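Long-range contacts in carboxyvinyl-carboxyphosphonate phosphorylmutase (PDB 4IQD), which belongs to the phosphoenolpyruvate phosphomutase family of TIM-barrel proteins and binds pyruvic acid in this crystal: residues A216-F221 and V240-T245; I30-G35 and Y227-F232; L53-A58 and V92-D97. All coordinates share one frame; numbering follows the deposited sequence.

All three contacts lie on the barrel wall, and contacts 1 and 3 converge on one pocket. Contacts 1 and 2, with centres about 9 Å apart, meet where strand 239-242 of contact 1 runs beside strand 31-34 of contact 2; there Ile33 N probably hydrogen-bonds Val240 O at 2.7 Å. Contact 3 joins the next two strands; Tyr54 N is 2.7 Å from Pro34 O, a probable hydrogen bond that carries the wall on from strand 31-34. Contacts 1 and 3, with centres about 11 Å apart, hold the same pyruvic acid molecule: Thr219, Pro243 and Val244 line it from contact 1, Tyr54, Ser56, Ala58 and Asp95 from contact 3. A different pyruvic acid sits beside the helix of contact 2.

Contact 1. Residues A216-F221 and V240-T245; sequences ANMTEF and VIYPVT. With PYR (pyruvic acid), chain C.
Ala216 and Asn217 pair in parallel with Val240 and Ile241: Ile241 N donates to Ala216 O at 2.9 Å, and Met218 N to Ile241 O at 2.8 Å, this second bond more bent (137° at the hydrogen). Met218, a selenomethionine, is the centre of an inverse gamma turn that ends the ladder. Its CB lies 3.7 Å from Tyr242 CD1, and its CG touches Val240 CG2. Asn217 and Ile241 take the other face of the sheet from Ala216 and Val240. Asn217 has CG anti to the backbone N (chi1 -180°); its OD1 lies 3.2 Å from Pro243 CG, beside Ile241 CD1, and this buried oxygen has no polar partner in the model. Farther on, the Glu220 side chain crosses Thr245 at about a right angle, and Thr245 OG1 donates to the syn side of Glu220 OE2 across only 2.5 Å. A water donates to Glu220 OE1 at 2.8 Å and accepts from Val244 N, a second tie between the loops. Arg248 forms a salt bridge with OE1, and Gln267 of the second subunit bonds OE2. Pyruvic acid lies against Val244 CG2, whose distance to its O is 3.5 Å. The contact joins the two strands of a beta-alpha-beta unit whose helix, 229-234, packs Phe232 on Ala216 and Met218; strand 31-34 flanks strand 239-242, and Tyr54 of strand 53-55 touches Ile241 and Pro243.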
loop_
_atom_site.group_PDB
_atom_site.type_symbol
_atom_site.label_atom_id
_atom_site.label_comp_id
_atom_site.label_asym_id
_atom_site.label_seq_id
_atom_site.Cartn_x
_atom_site.Cartn_y
_atom_site.Cartn_z
ATOM N N ALA A 216 8.685 -17.633 -15.805
ATOM C CA ALA A 216 8.905 -16.547 -16.747
ATOM C C ALA A 216 8.590 -15.225 -16.066
ATOM O O ALA A 216 7.590 -15.107 -15.364
ATOM C CB ALA A 216 8.040 -16.731 -17.973
ATOM N N ASN A 217 9.451 -14.236 -16.270
ATOM C CA ASN A 217 9.284 -12.921 -15.662
ATOM C C ASN A 217 8.664 -11.917 -16.622
ATOM O O ASN A 217 9.370 -11.311 -17.425
ATOM C CB ASN A 217 10.642 -12.393 -15.201
ATOM C CG ASN A 217 10.553 -11.027 -14.543
ATOM O OD1 ASN A 217 9.505 -10.630 -14.030
ATOM N ND2 ASN A 217 11.665 -10.303 -14.546
HETATM N N MSE A 218 7.352 -11.732 -16.541
HETATM C CA MSE A 218 6.713 -10.743 -17.398
HETATM C C MSE A 218 6.595 -9.341 -16.836
HETATM O O MSE A 218 5.497 -8.828 -16.638
HETATM C CB MSE A 218 5.377 -11.225 -17.942
HETATM C CG MSE A 218 5.529 -11.918 -19.269
HETATM SE SE MSE A 218 5.796 -10.749 -20.822
HETATM C CE MSE A 218 7.508 -9.916 -20.476
ATOM N N THR A 219 7.743 -8.719 -16.607
ATOM C CA THR A 219 7.775 -7.344 -16.150
ATOM C C THR A 219 7.849 -6.423 -17.367
ATOM O O THR A 219 8.474 -6.753 -18.372
ATOM C CB THR A 219 8.947 -7.106 -15.182
ATOM O OG1 THR A 219 8.888 -5.772 -14.664
ATOM C CG2 THR A 219 10.279 -7.338 -15.872
ATOM N N GLU A 220 7.186 -5.276 -17.282
ATOM C CA GLU A 220 7.060 -4.379 -18.424
ATOM C C GLU A 220 8.339 -3.584 -18.652
ATOM O O GLU A 220 9.081 -3.311 -17.711
ATOM C CB GLU A 220 5.875 -3.428 -18.230
ATOM C CG GLU A 220 4.543 -4.123 -17.980
ATOM C CD GLU A 220 4.393 -4.620 -16.555
ATOM O OE1 GLU A 220 5.135 -4.137 -15.677
ATOM O OE2 GLU A 220 3.539 -5.499 -16.314
ATOM N N PHE A 221 8.584 -3.220 -19.908
ATOM C CA PHE A 221 9.749 -2.422 -20.293
ATOM C C PHE A 221 11.066 -3.081 -19.903
ATOM O O PHE A 221 12.013 -2.401 -19.521
ATOM C CB PHE A 221 9.676 -1.019 -19.686
ATOM C CG PHE A 221 8.296 -0.442 -19.670
ATOM C CD1 PHE A 221 7.668 -0.094 -20.852
ATOM C CD2 PHE A 221 7.628 -0.242 -18.473
ATOM C CE1 PHE A 221 6.397 0.440 -20.845
ATOM C CE2 PHE A 221 6.356 0.293 -18.459
ATOM C CZ PHE A 221 5.739 0.634 -19.647
ATOM N N VAL A 240 4.236 -17.951 -14.693
ATOM C CA VAL A 240 4.675 -16.645 -15.157
ATOM C C VAL A 240 4.231 -15.547 -14.202
ATOM O O VAL A 240 3.085 -15.521 -13.756
ATOM C CB VAL A 240 4.172 -16.349 -16.587
ATOM C CG1 VAL A 240 2.699 -16.679 -16.717
ATOM C CG2 VAL A 240 4.443 -14.904 -16.970
ATOM N N ILE A 241 5.152 -14.646 -13.883
ATOM C CA ILE A 241 4.871 -13.563 -12.955
ATOM C C ILE A 241 4.698 -12.215 -13.652
ATOM O O ILE A 241 5.322 -11.940 -14.677
ATOM C CB ILE A 241 5.972 -13.437 -11.886
ATOM C CG1 ILE A 241 7.322 -13.173 -12.546
ATOM C CG2 ILE A 241 6.039 -14.697 -11.037
ATOM C CD1 ILE A 241 8.446 -12.983 -11.562
ATOM N N TYR A 242 3.832 -11.387 -13.078
ATOM C CA TYR A 242 3.629 -10.015 -13.517
ATOM C C TYR A 242 3.869 -9.142 -12.288
ATOM O O TYR A 242 2.925 -8.661 -11.663
ATOM C CB TYR A 242 2.209 -9.835 -14.068
ATOM C CG TYR A 242 1.840 -10.851 -15.134
ATOM C CD1 TYR A 242 1.990 -10.560 -16.483
ATOM C CD2 TYR A 242 1.349 -12.105 -14.788
ATOM C CE1 TYR A 242 1.662 -11.486 -17.459
ATOM C CE2 TYR A 242 1.021 -13.038 -15.756
ATOM C CZ TYR A 242 1.179 -12.722 -17.088
ATOM O OH TYR A 242 0.851 -13.646 -18.052
ATOM N N PRO A 243 5.150 -8.948 -11.938
ATOM C CA PRO A 243 5.618 -8.523 -10.613
ATOM C C PRO A 243 5.236 -7.115 -10.188
ATOM O O PRO A 243 4.865 -6.912 -9.032
ATOM C CB PRO A 243 7.148 -8.604 -10.740
ATOM C CG PRO A 243 7.406 -9.429 -11.941
ATOM C CD PRO A 243 6.275 -9.155 -12.863
ATOM N N VAL A 244 5.348 -6.152 -11.092
ATOM C CA VAL A 244 5.287 -4.752 -10.691
ATOM C C VAL A 244 4.083 -4.030 -11.293
ATOM O O VAL A 244 3.829 -2.860 -11.003
ATOM C CB VAL A 244 6.590 -4.037 -11.087
ATOM C CG1 VAL A 244 6.735 -2.718 -10.350
ATOM C CG2 VAL A 244 7.778 -4.926 -10.777
ATOM N N THR A 245 3.334 -4.754 -12.114
ATOM C CA THR A 245 2.216 -4.194 -12.854
ATOM C C THR A 245 1.223 -3.456 -11.959
ATOM O O THR A 245 0.768 -2.369 -12.300
ATOM C CB THR A 245 1.464 -5.297 -13.611
ATOM O OG1 THR A 245 2.405 -6.203 -14.197
ATOM C CG2 THR A 245 0.598 -4.697 -14.694
HETATM C C PYR C . 11.079 -7.977 -9.615
HETATM O O PYR C . 10.017 -7.259 -9.353
HETATM O OXT PYR C . 11.414 -8.949 -8.800
HETATM C CA PYR C . 11.841 -7.688 -10.748
HETATM O O3 PYR C . 12.962 -8.325 -10.981
HETATM C CB PYR C . 11.372 -6.645 -11.720
HETATM O O HOH W 1 5.743 -6.246 -13.879
#

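Contact 2. Residues I30-G35 and Y227-F232; sequences ILQIPG and YSAEEF. With PYR (pyruvic acid), chain E.
Ile30 and Gln32 meet Ala229 where the start of helix 229-234 packs against the start of strand 31-34 of the barrel and the residue just before it. The tight part is small and built around one methyl group. Ala229 CB faces the strand, with Ile30 CG2 at 3.8 Å and the tip of Gln32 beside it, NE2 lying 3.6 Å from that same CB. Ile30 carries CG1 anti to its backbone N (chi1 -175°), which leaves CG2 as the branch pressed on the first turn; CG2 also sits 3.5 Å from Ala229 O. From the other branch, CD1 reaches Phe232 CB at 4.0 Å, one turn along the helix, while the phenyl ring itself leads away from the strand. The Gln32 amide is not held by the helix: its NE2 bonds to Tyr242 OH and, weakly, to Ile261 O of the second subunit, so the end of this chain is fixed from outside and merely leans on the alanine.

Away from the strand the helix start is looser and more open to solvent. Glu230 is exposed and barely brushes the strand segment. Ser228 and Glu231 form a capping box, in which Glu231 N donates to Ser228 OG at 3.1 Å; the return bond, Ser228 N to Glu231 OE2, is modelled so short that its length is doubtful. Glu231 OE2 also lies in the plane of the Tyr227 ring, at its edge. This outer side borders a pyruvic acid, with Tyr227 CD2 3.4 Å from its O. Strand 239-242 lies next to strand 31-34 in the sheet, Val240 touching Ile30 and Gln32 and Tyr242 touching Ala229, while helix 14-26 covers Leu31 and Ile33.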
loop_
_atom_site.group_PDB
_atom_site.type_symbol
_atom_site.label_atom_id
_atom_site.label_comp_id
_atom_site.label_asym_id
_atom_site.label_seq_id
_atom_site.Cartn_x
_atom_site.Cartn_y
_atom_site.Cartn_z
ATOM N N ILE A 30 -0.530 -23.337 -17.729
ATOM C CA ILE A 30 0.424 -22.409 -17.140
ATOM C C ILE A 30 -0.204 -21.600 -16.005
ATOM O O ILE A 30 -1.373 -21.225 -16.066
ATOM C CB ILE A 30 1.038 -21.481 -18.215
ATOM C CG1 ILE A 30 2.126 -20.590 -17.612
ATOM C CG2 ILE A 30 -0.046 -20.666 -18.902
ATOM C CD1 ILE A 30 3.399 -20.536 -18.428
ATOM N N LEU A 31 0.573 -21.369 -14.953
ATOM C CA LEU A 31 0.096 -20.619 -13.800
ATOM C C LEU A 31 0.483 -19.153 -13.912
ATOM O O LEU A 31 1.662 -18.820 -13.988
ATOM C CB LEU A 31 0.674 -21.206 -12.513
ATOM C CG LEU A 31 0.348 -20.441 -11.231
ATOM C CD1 LEU A 31 -1.140 -20.519 -10.917
ATOM C CD2 LEU A 31 1.177 -20.961 -10.069
ATOM N N GLN A 32 -0.512 -18.275 -13.934
ATOM C CA GLN A 32 -0.237 -16.848 -13.917
ATOM C C GLN A 32 -0.188 -16.357 -12.475
ATOM O O GLN A 32 -1.110 -16.592 -11.695
ATOM C CB GLN A 32 -1.288 -16.076 -14.710
ATOM C CG GLN A 32 -1.289 -16.360 -16.200
ATOM C CD GLN A 32 -2.274 -15.486 -16.951
ATOM O OE1 GLN A 32 -3.484 -15.591 -16.762
ATOM N NE2 GLN A 32 -1.757 -14.607 -17.802
ATOM N N ILE A 33 0.902 -15.684 -12.126
ATOM C CA ILE A 33 1.112 -15.213 -10.765
ATOM C C ILE A 33 1.321 -13.704 -10.745
ATOM O O ILE A 33 2.418 -13.217 -11.006
ATOM C CB ILE A 33 2.333 -15.891 -10.122
ATOM C CG1 ILE A 33 2.230 -17.412 -10.239
ATOM C CG2 ILE A 33 2.460 -15.481 -8.669
ATOM C CD1 ILE A 33 3.358 -18.139 -9.558
ATOM N N PRO A 34 0.259 -12.954 -10.436
ATOM C CA PRO A 34 0.306 -11.492 -10.405
ATOM C C PRO A 34 1.032 -10.966 -9.183
ATOM O O PRO A 34 0.904 -11.529 -8.100
ATOM C CB PRO A 34 -1.170 -11.093 -10.305
ATOM C CG PRO A 34 -1.947 -12.323 -10.554
ATOM C CD PRO A 34 -1.092 -13.464 -10.166
ATOM N N GLY A 35 1.781 -9.885 -9.357
ATOM C CA GLY A 35 2.345 -9.183 -8.227
ATOM C C GLY A 35 1.270 -8.389 -7.507
ATOM O O GLY A 35 0.462 -7.709 -8.135
ATOM N N TYR A 227 5.151 -11.859 -24.600
ATOM C CA TYR A 227 4.523 -13.115 -24.947
ATOM C C TYR A 227 3.306 -13.320 -24.069
ATOM O O TYR A 227 3.268 -12.855 -22.933
ATOM C CB TYR A 227 5.486 -14.276 -24.726
ATOM C CG TYR A 227 6.655 -14.308 -25.673
ATOM C CD1 TYR A 227 7.936 -14.030 -25.229
ATOM C CD2 TYR A 227 6.477 -14.626 -27.011
ATOM C CE1 TYR A 227 9.012 -14.069 -26.091
ATOM C CE2 TYR A 227 7.543 -14.665 -27.880
ATOM C CZ TYR A 227 8.810 -14.384 -27.417
ATOM O OH TYR A 227 9.881 -14.421 -28.280
ATOM N N SER A 228 2.310 -14.022 -24.589
ATOM C CA SER A 228 1.163 -14.385 -23.776
ATOM C C SER A 228 1.564 -15.544 -22.872
ATOM O O SER A 228 2.631 -16.131 -23.050
ATOM C CB SER A 228 -0.035 -14.762 -24.653
ATOM O OG SER A 228 0.233 -15.918 -25.427
ATOM N N ALA A 229 0.717 -15.865 -21.901
ATOM C CA ALA A 229 0.983 -16.987 -21.010
ATOM C C ALA A 229 0.928 -18.300 -21.786
ATOM O O ALA A 229 1.698 -19.222 -21.524
ATOM C CB ALA A 229 -0.008 -17.001 -19.867
ATOM N N GLU A 230 0.011 -18.367 -22.746
ATOM C CA GLU A 230 -0.110 -19.521 -23.629
ATOM C C GLU A 230 1.175 -19.689 -24.421
ATOM O O GLU A 230 1.654 -20.804 -24.620
ATOM C CB GLU A 230 -1.297 -19.341 -24.581
ATOM C CG GLU A 230 -1.414 -20.401 -25.669
ATOM C CD GLU A 230 -2.027 -21.698 -25.172
ATOM O OE1 GLU A 230 -2.584 -21.706 -24.052
ATOM O OE2 GLU A 230 -1.955 -22.708 -25.906
ATOM N N GLU A 231 1.737 -18.570 -24.863
ATOM C CA GLU A 231 3.005 -18.601 -25.574
ATOM C C GLU A 231 4.114 -19.166 -24.692
ATOM O O GLU A 231 4.744 -20.142 -25.065
ATOM C CB GLU A 231 3.355 -17.222 -26.138
ATOM C CG GLU A 231 2.675 -16.943 -27.476
ATOM C CD GLU A 231 2.642 -15.472 -27.838
ATOM O OE1 GLU A 231 2.529 -15.152 -29.038
ATOM O OE2 GLU A 231 2.716 -14.632 -26.923
ATOM N N PHE A 232 4.317 -18.587 -23.512
ATOM C CA PHE A 232 5.299 -19.111 -22.560
ATOM C C PHE A 232 5.121 -20.596 -22.279
ATOM O O PHE A 232 6.096 -21.323 -22.099
ATOM C CB PHE A 232 5.217 -18.366 -21.232
ATOM C CG PHE A 232 5.761 -16.977 -21.284
ATOM C CD1 PHE A 232 4.926 -15.894 -21.112
ATOM C CD2 PHE A 232 7.109 -16.756 -21.498
ATOM C CE1 PHE A 232 5.419 -14.621 -21.160
ATOM C CE2 PHE A 232 7.613 -15.477 -21.542
ATOM C CZ PHE A 232 6.766 -14.406 -21.372
HETATM C C PYR E . 4.813 -11.720 -29.566
HETATM O O PYR E . 5.511 -11.666 -28.459
HETATM O OXT PYR E . 4.873 -12.790 -30.322
HETATM C CA PYR E . 4.027 -10.637 -29.948
HETATM O O3 PYR E . 3.599 -10.543 -31.180
HETATM C CB PYR E . 3.645 -9.582 -28.957
#

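Contact 3. Residues L53-A58 and V92-D97; sequences LYLSGA and VLVDID. With PYR (pyruvic acid), chain C.
Strands 53-55 and 92-95 are neighbouring parallel strands of the TIM barrel, Leu53 beside Val92, their axes over these residues 18° apart. Leu93 N donates to Leu53 O, Leu55 N to Leu93 O and Asp95 N to Leu55 O, the usual parallel ladder, which brings matching residues level on each face.

The larger shape is the Tyr54 ring. CG stands anti to the backbone N (chi1 -174°), and the ring reaches across to the neighbouring strand, touching Leu93 with CD1 and CE1 and Asp95 CB with its hydroxyl end. Leu93 CG meets the edge of the ring in its plane, and CD2 comes within 3.6 Å of Tyr54 CD1. Beyond it, Asp95 CB nears Tyr54 OH at 3.5 Å, its carboxylate turned almost parallel to the ring, 7° apart. Gln122 takes the hydroxyl in a hydrogen bond, which helps fix the ring end.

On the opposite face aliphatic branches meet. Val92 CG2 presses on Leu53 CB at 3.8 Å, and Val94 CG2 on Leu55 CB at 4.2 Å. Helix 74-88 closes over this layer, with Ala81 against Leu55 and Val94, and helix 39-48 packs on Leu53.

At the mouth, Gly57, which has no side chain, turns its backbone N to the Asp95 carboxylate: OD2 accepts a weak bond from Gly57 N at 3.4 Å. The other oxygen, OD1, takes Asp97 N at 3.0 Å from above the carboxylate plane, making an Asx turn. Tyr54, Ser56, Ala58 and Asp95 line the pyruvic acid pocket, and Asp95 OD2 lies 3.6 Å from the ligand's OXT. Ser56 caps the following helix through Ala59 N, and its OG donates to the pyruvic acid O at 2.9 Å.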
loop_
_atom_site.group_PDB
_atom_site.type_symbol
_atom_site.label_atom_id
_atom_site.label_comp_id
_atom_site.label_asym_id
_atom_site.label_seq_id
_atom_site.Cartn_x
_atom_site.Cartn_y
_atom_site.Cartn_z
ATOM N N LEU A 53 -0.183 -15.501 -5.875
ATOM C CA LEU A 53 0.196 -14.094 -5.874
ATOM C C LEU A 53 1.692 -13.948 -5.717
ATOM O O LEU A 53 2.360 -14.854 -5.230
ATOM C CB LEU A 53 -0.509 -13.347 -4.743
ATOM C CG LEU A 53 -2.026 -13.225 -4.822
ATOM C CD1 LEU A 53 -2.531 -12.495 -3.601
ATOM C CD2 LEU A 53 -2.445 -12.507 -6.090
ATOM N N TYR A 54 2.211 -12.798 -6.127
ATOM C CA TYR A 54 3.639 -12.542 -6.070
ATOM C C TYR A 54 3.927 -11.261 -5.305
ATOM O O TYR A 54 3.283 -10.239 -5.520
ATOM C CB TYR A 54 4.203 -12.440 -7.489
ATOM C CG TYR A 54 5.707 -12.317 -7.576
ATOM C CD1 TYR A 54 6.532 -13.393 -7.271
ATOM C CD2 TYR A 54 6.305 -11.136 -7.994
ATOM C CE1 TYR A 54 7.910 -13.290 -7.363
ATOM C CE2 TYR A 54 7.681 -11.027 -8.092
ATOM C CZ TYR A 54 8.480 -12.103 -7.773
ATOM O OH TYR A 54 9.852 -11.996 -7.868
ATOM N N LEU A 55 4.890 -11.326 -4.398
ATOM C CA LEU A 55 5.363 -10.131 -3.725
ATOM C C LEU A 55 6.775 -9.815 -4.195
ATOM O O LEU A 55 7.726 -10.506 -3.835
ATOM C CB LEU A 55 5.337 -10.316 -2.213
ATOM C CG LEU A 55 5.704 -9.073 -1.407
ATOM C CD1 LEU A 55 4.734 -7.940 -1.704
ATOM C CD2 LEU A 55 5.731 -9.387 0.079
ATOM N N SER A 56 6.906 -8.778 -5.015
ATOM C CA SER A 56 8.202 -8.397 -5.564
ATOM C C SER A 56 8.863 -7.323 -4.717
ATOM O O SER A 56 8.196 -6.417 -4.223
ATOM C CB SER A 56 8.047 -7.893 -6.996
ATOM O OG SER A 56 8.347 -6.512 -7.088
ATOM N N GLY A 57 10.177 -7.424 -4.557
ATOM C CA GLY A 57 10.922 -6.434 -3.802
ATOM C C GLY A 57 10.769 -5.073 -4.442
ATOM O O GLY A 57 10.648 -4.056 -3.759
ATOM N N ALA A 58 10.756 -5.067 -5.770
ATOM C CA ALA A 58 10.626 -3.842 -6.543
ATOM C C ALA A 58 9.352 -3.095 -6.179
ATOM O O ALA A 58 9.397 -1.935 -5.774
ATOM C CB ALA A 58 10.648 -4.154 -8.028
ATOM N N VAL A 92 1.365 -17.524 -1.905
ATOM C CA VAL A 92 2.114 -16.342 -2.290
ATOM C C VAL A 92 3.599 -16.652 -2.391
ATOM O O VAL A 92 4.200 -17.161 -1.448
ATOM C CB VAL A 92 1.894 -15.194 -1.291
ATOM C CG1 VAL A 92 2.814 -14.030 -1.606
ATOM C CG2 VAL A 92 0.440 -14.750 -1.315
ATOM N N LEU A 93 4.167 -16.359 -3.556
ATOM C CA LEU A 93 5.602 -16.450 -3.780
ATOM C C LEU A 93 6.247 -15.112 -3.454
ATOM O O LEU A 93 5.898 -14.081 -4.031
ATOM C CB LEU A 93 5.889 -16.835 -5.231
ATOM C CG LEU A 93 7.313 -16.695 -5.768
ATOM C CD1 LEU A 93 8.284 -17.633 -5.062
ATOM C CD2 LEU A 93 7.310 -16.953 -7.263
ATOM N N VAL A 94 7.190 -15.137 -2.525
ATOM C CA VAL A 94 7.827 -13.918 -2.065
ATOM C C VAL A 94 9.274 -13.826 -2.517
ATOM O O VAL A 94 10.078 -14.714 -2.253
ATOM C CB VAL A 94 7.775 -13.817 -0.538
ATOM C CG1 VAL A 94 8.569 -12.615 -0.062
ATOM C CG2 VAL A 94 6.334 -13.741 -0.072
ATOM N N ASP A 95 9.590 -12.738 -3.207
ATOM C CA ASP A 95 10.958 -12.427 -3.574
ATOM C C ASP A 95 11.732 -12.044 -2.321
ATOM O O ASP A 95 11.525 -10.968 -1.761
ATOM C CB ASP A 95 10.973 -11.274 -4.579
ATOM C CG ASP A 95 12.379 -10.814 -4.932
ATOM O OD1 ASP A 95 13.344 -11.570 -4.689
ATOM O OD2 ASP A 95 12.518 -9.695 -5.471
ATOM N N ILE A 96 12.627 -12.921 -1.882
ATOM C CA ILE A 96 13.433 -12.630 -0.703
ATOM C C ILE A 96 14.864 -12.213 -1.044
ATOM O O ILE A 96 15.758 -12.317 -0.208
ATOM C CB ILE A 96 13.452 -13.816 0.285
ATOM C CG1 ILE A 96 14.159 -15.025 -0.327
ATOM C CG2 ILE A 96 12.033 -14.176 0.702
ATOM C CD1 ILE A 96 14.573 -16.061 0.692
ATOM N N ASP A 97 15.065 -11.721 -2.263
ATOM C CA ASP A 97 16.392 -11.321 -2.733
ATOM C C ASP A 97 17.422 -12.433 -2.536
ATOM O O ASP A 97 17.318 -13.496 -3.141
ATOM C CB ASP A 97 16.860 -10.034 -2.044
ATOM C CG ASP A 97 15.986 -8.840 -2.377
ATOM O OD1 ASP A 97 15.366 -8.837 -3.459
ATOM O OD2 ASP A 97 15.924 -7.899 -1.555
HETATM C C PYR C . 11.079 -7.977 -9.615
HETATM O O PYR C . 10.017 -7.259 -9.353
HETATM O OXT PYR C . 11.414 -8.949 -8.800
HETATM C CA PYR C . 11.841 -7.688 -10.748
HETATM O O3 PYR C . 12.962 -8.325 -10.981
HETATM C CB PYR C . 11.372 -6.645 -11.720
#